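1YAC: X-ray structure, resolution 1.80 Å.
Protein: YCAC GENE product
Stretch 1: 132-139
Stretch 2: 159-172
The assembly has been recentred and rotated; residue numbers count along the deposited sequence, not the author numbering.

Stretch 1 132-139: DVFVVTDA
Stretch 2 (159-172) GAQLMTWFGVACEL

Residues 132-136 form a strand (phi -91 to -125°, psi 95 to 134°) that lies beside strand 161-163, parallel and twisted by -31°, with the axes 4.7 Å apart at closest. The register pairs Phe-134 with Gln-161, Val-135 with Leu-162 and Val-136 with Met-163, at CA-CA distances of 4.8, 5.1 and 5.1 Å. Four backbone hydrogen bonds set it: Gln-161 N to Val-133 O (3.0 Å), Val-135 N to Gln-161 O (2.9 Å), Met-163 N to Val-135 O (2.8 Å) and Thr-137 N to Met-163 O (2.8 Å). Before the second strand, water 1 bridges Val-133 N (3.0 Å) and Gly-159 O (2.9 Å). Gly-159 has positive phi (111°) and ends a helix in a Schellman motif.

Phe-134, Gln-161, Val-136 and Met-163 share one face. Phe-134 (m, chi2 77°) reaches across so that Met-163 (m, t, p) SD sits at its ring edge, 3.6 Å from CD2. This is a sulfur-aromatic contact, SD 4.9 Å from the Phe-134 ring centroid and 77° off the normal. Gln-161 (m, t, chi3 70°) brings NE2 to 3.2 Å from Phe-134 CE2; water 2 links that NE2 (3.0 Å) to Val-133 O (3.1 Å).

The other face holds Val-135 and Leu-162. Val-135 (t) packs over the notch between Ala-160 and Leu-162 (m, t): its CG2 is 4.2 Å from Ala-160 CB, and its CB is 4.2 Å from Leu-162 CD2.

After Thr-164 the chain turns into helix 165-172, which runs back at 137° to the first strand, axes 9.2 Å apart at closest. Val-136 (t) fills the space beneath its first turn: CG1 lies 4.1 Å from Trp-165 CB, and CG2 4.3 Å from Val-168 CG2.

A type I turn spans Val-136 to Ala-139, with Ala-139 N bonded to Val-136 O (3.2 Å). Within it Asp-138 (p, chi2 -12°) points toward the second stretch, and its OD1 accepts from Trp-165 N (2.9 Å), a first-turn amide with no helical carbonyl to bond. Water 3 joins Asp-138 OD2 (2.8 Å) to Phe-166 N (2.9 Å).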

# COMPACT_ATOMS: atom_id res chain seq x y z
N ASP A 132 33.63 12.67 -0.36
CA ASP A 132 32.60 12.32 0.61
C ASP A 132 31.32 12.58 -0.16
O ASP A 132 31.04 13.71 -0.54
CB ASP A 132 32.70 13.20 1.85
CG ASP A 132 33.90 12.84 2.69
OD1 ASP A 132 34.21 11.63 2.75
OD2 ASP A 132 34.55 13.75 3.24
N VAL A 133 30.55 11.53 -0.39
CA VAL A 133 29.33 11.63 -1.18
C VAL A 133 28.05 11.57 -0.36
O VAL A 133 27.89 10.70 0.50
CB VAL A 133 29.31 10.51 -2.27
CG1 VAL A 133 28.02 10.55 -3.08
CG2 VAL A 133 30.52 10.66 -3.19
N PHE A 134 27.14 12.48 -0.67
CA PHE A 134 25.85 12.59 -0.01
C PHE A 134 24.80 12.53 -1.13
O PHE A 134 24.75 13.40 -2.00
CB PHE A 134 25.76 13.94 0.72
CG PHE A 134 26.80 14.13 1.80
CD1 PHE A 134 28.12 14.44 1.47
CD2 PHE A 134 26.46 14.03 3.14
CE1 PHE A 134 29.08 14.65 2.46
CE2 PHE A 134 27.40 14.24 4.14
CZ PHE A 134 28.72 14.55 3.80
N VAL A 135 23.98 11.48 -1.12
CA VAL A 135 22.94 11.30 -2.13
C VAL A 135 21.61 11.86 -1.65
O VAL A 135 21.19 11.57 -0.53
CB VAL A 135 22.78 9.79 -2.45
CG1 VAL A 135 21.62 9.55 -3.40
CG2 VAL A 135 24.08 9.24 -3.03
N VAL A 136 20.97 12.70 -2.46
CA VAL A 136 19.67 13.26 -2.08
C VAL A 136 18.64 12.29 -2.67
O VAL A 136 18.22 12.42 -3.82
CB VAL A 136 19.47 14.68 -2.62
CG1 VAL A 136 18.31 15.34 -1.91
CG2 VAL A 136 20.73 15.52 -2.41
N THR A 137 18.21 11.35 -1.84
CA THR A 137 17.30 10.29 -2.27
C THR A 137 15.89 10.73 -2.65
O THR A 137 15.19 10.00 -3.35
CB THR A 137 17.21 9.16 -1.22
OG1 THR A 137 16.69 9.69 -0.00
CG2 THR A 137 18.60 8.58 -0.96
N ASP A 138 15.45 11.86 -2.11
CA ASP A 138 14.12 12.35 -2.46
C ASP A 138 14.10 13.34 -3.63
O ASP A 138 13.03 13.80 -4.03
CB ASP A 138 13.34 12.84 -1.22
CG ASP A 138 13.93 14.07 -0.57
OD1 ASP A 138 15.08 14.46 -0.90
OD2 ASP A 138 13.24 14.65 0.29
N ALA A 139 15.28 13.62 -4.20
CA ALA A 139 15.39 14.48 -5.38
C ALA A 139 16.00 13.67 -6.54
O ALA A 139 16.46 14.23 -7.54
CB ALA A 139 16.24 15.72 -5.08
N GLY A 159 29.65 3.37 0.92
CA GLY A 159 29.99 4.46 1.82
C GLY A 159 29.26 5.77 1.57
O GLY A 159 29.56 6.77 2.21
N ALA A 160 28.32 5.80 0.64
CA ALA A 160 27.56 7.03 0.39
C ALA A 160 26.62 7.29 1.56
O ALA A 160 26.10 6.34 2.16
CB ALA A 160 26.76 6.90 -0.89
N GLN A 161 26.44 8.55 1.92
CA GLN A 161 25.51 8.90 2.99
C GLN A 161 24.18 9.24 2.31
O GLN A 161 24.14 10.05 1.38
CB GLN A 161 26.03 10.10 3.79
CG GLN A 161 27.31 9.79 4.57
CD GLN A 161 27.64 10.84 5.62
OE1 GLN A 161 26.95 10.95 6.63
NE2 GLN A 161 28.71 11.60 5.39
N LEU A 162 23.12 8.55 2.70
CA LEU A 162 21.80 8.78 2.11
C LEU A 162 21.12 9.87 2.90
O LEU A 162 20.97 9.77 4.11
CB LEU A 162 20.96 7.49 2.15
CG LEU A 162 21.57 6.25 1.49
CD1 LEU A 162 20.52 5.16 1.49
CD2 LEU A 162 22.06 6.53 0.07
N MET A 163 20.76 10.94 2.21
CA MET A 163 20.10 12.08 2.83
C MET A 163 18.91 12.55 1.99
O MET A 163 18.66 12.05 0.88
CB MET A 163 21.12 13.22 3.04
CG MET A 163 22.06 13.00 4.26
SD MET A 163 23.15 14.38 4.51
CE MET A 163 22.15 15.45 5.47
N THR A 164 18.12 13.45 2.55
CA THR A 164 16.97 14.00 1.85
C THR A 164 17.13 15.52 1.87
O THR A 164 17.83 16.05 2.75
CB THR A 164 15.64 13.46 2.43
OG1 THR A 164 15.70 13.41 3.86
CG2 THR A 164 15.42 12.02 1.92
N TRP A 165 16.50 16.23 0.95
CA TRP A 165 16.72 17.67 0.85
C TRP A 165 16.56 18.52 2.10
O TRP A 165 17.40 19.38 2.35
CB TRP A 165 16.00 18.30 -0.37
CG TRP A 165 14.55 18.63 -0.17
CD1 TRP A 165 13.47 17.91 -0.59
CD2 TRP A 165 14.03 19.77 0.53
NE1 TRP A 165 12.31 18.53 -0.20
CE2 TRP A 165 12.62 19.67 0.50
CE3 TRP A 165 14.62 20.87 1.18
CZ2 TRP A 165 11.79 20.62 1.09
CZ3 TRP A 165 13.79 21.81 1.78
CH2 TRP A 165 12.39 21.68 1.73
N PHE A 166 15.52 18.27 2.89
CA PHE A 166 15.32 19.07 4.10
C PHE A 166 16.48 18.82 5.07
O PHE A 166 17.03 19.76 5.65
CB PHE A 166 13.97 18.75 4.75
CG PHE A 166 13.71 19.50 6.03
CD1 PHE A 166 13.22 20.80 6.00
CD2 PHE A 166 13.91 18.88 7.26
CE1 PHE A 166 12.93 21.48 7.19
CE2 PHE A 166 13.62 19.55 8.45
CZ PHE A 166 13.13 20.85 8.41
N GLY A 167 16.89 17.55 5.19
CA GLY A 167 18.01 17.20 6.04
C GLY A 167 19.29 17.88 5.55
O GLY A 167 20.08 18.39 6.36
N VAL A 168 19.49 17.88 4.23
CA VAL A 168 20.66 18.52 3.60
C VAL A 168 20.69 20.02 3.98
O VAL A 168 21.71 20.54 4.44
CB VAL A 168 20.60 18.37 2.02
CG1 VAL A 168 21.68 19.23 1.34
CG2 VAL A 168 20.79 16.90 1.62
N ALA A 169 19.55 20.70 3.82
CA ALA A 169 19.47 22.12 4.13
C ALA A 169 19.81 22.39 5.60
O ALA A 169 20.52 23.35 5.92
CB ALA A 169 18.09 22.66 3.79
N CYS A 170 19.29 21.55 6.49
CA CYS A 170 19.51 21.72 7.93
C CYS A 170 20.94 21.47 8.35
O CYS A 170 21.46 22.13 9.26
CB CYS A 170 18.56 20.83 8.73
SG CYS A 170 16.84 21.37 8.73
N GLU A 171 21.58 20.48 7.73
CA GLU A 171 22.96 20.17 8.07
C GLU A 171 23.88 21.28 7.55
O GLU A 171 24.89 21.61 8.17
CB GLU A 171 23.37 18.81 7.51
CG GLU A 171 24.57 18.21 8.23
CD GLU A 171 24.72 16.73 7.98
OE1 GLU A 171 24.12 15.96 8.74
OE2 GLU A 171 25.44 16.33 7.03
N LEU A 172 23.52 21.86 6.41
CA LEU A 172 24.30 22.95 5.82
C LEU A 172 24.16 24.25 6.62
O LEU A 172 25.15 24.95 6.87
CB LEU A 172 23.87 23.21 4.38
CG LEU A 172 24.31 22.21 3.32
CD1 LEU A 172 23.52 22.44 2.04
CD2 LEU A 172 25.79 22.35 3.06
O HOH W 1 30.97 8.90 0.88
O HOH W 2 29.97 10.97 2.78
O HOH W 3 13.27 16.44 2.44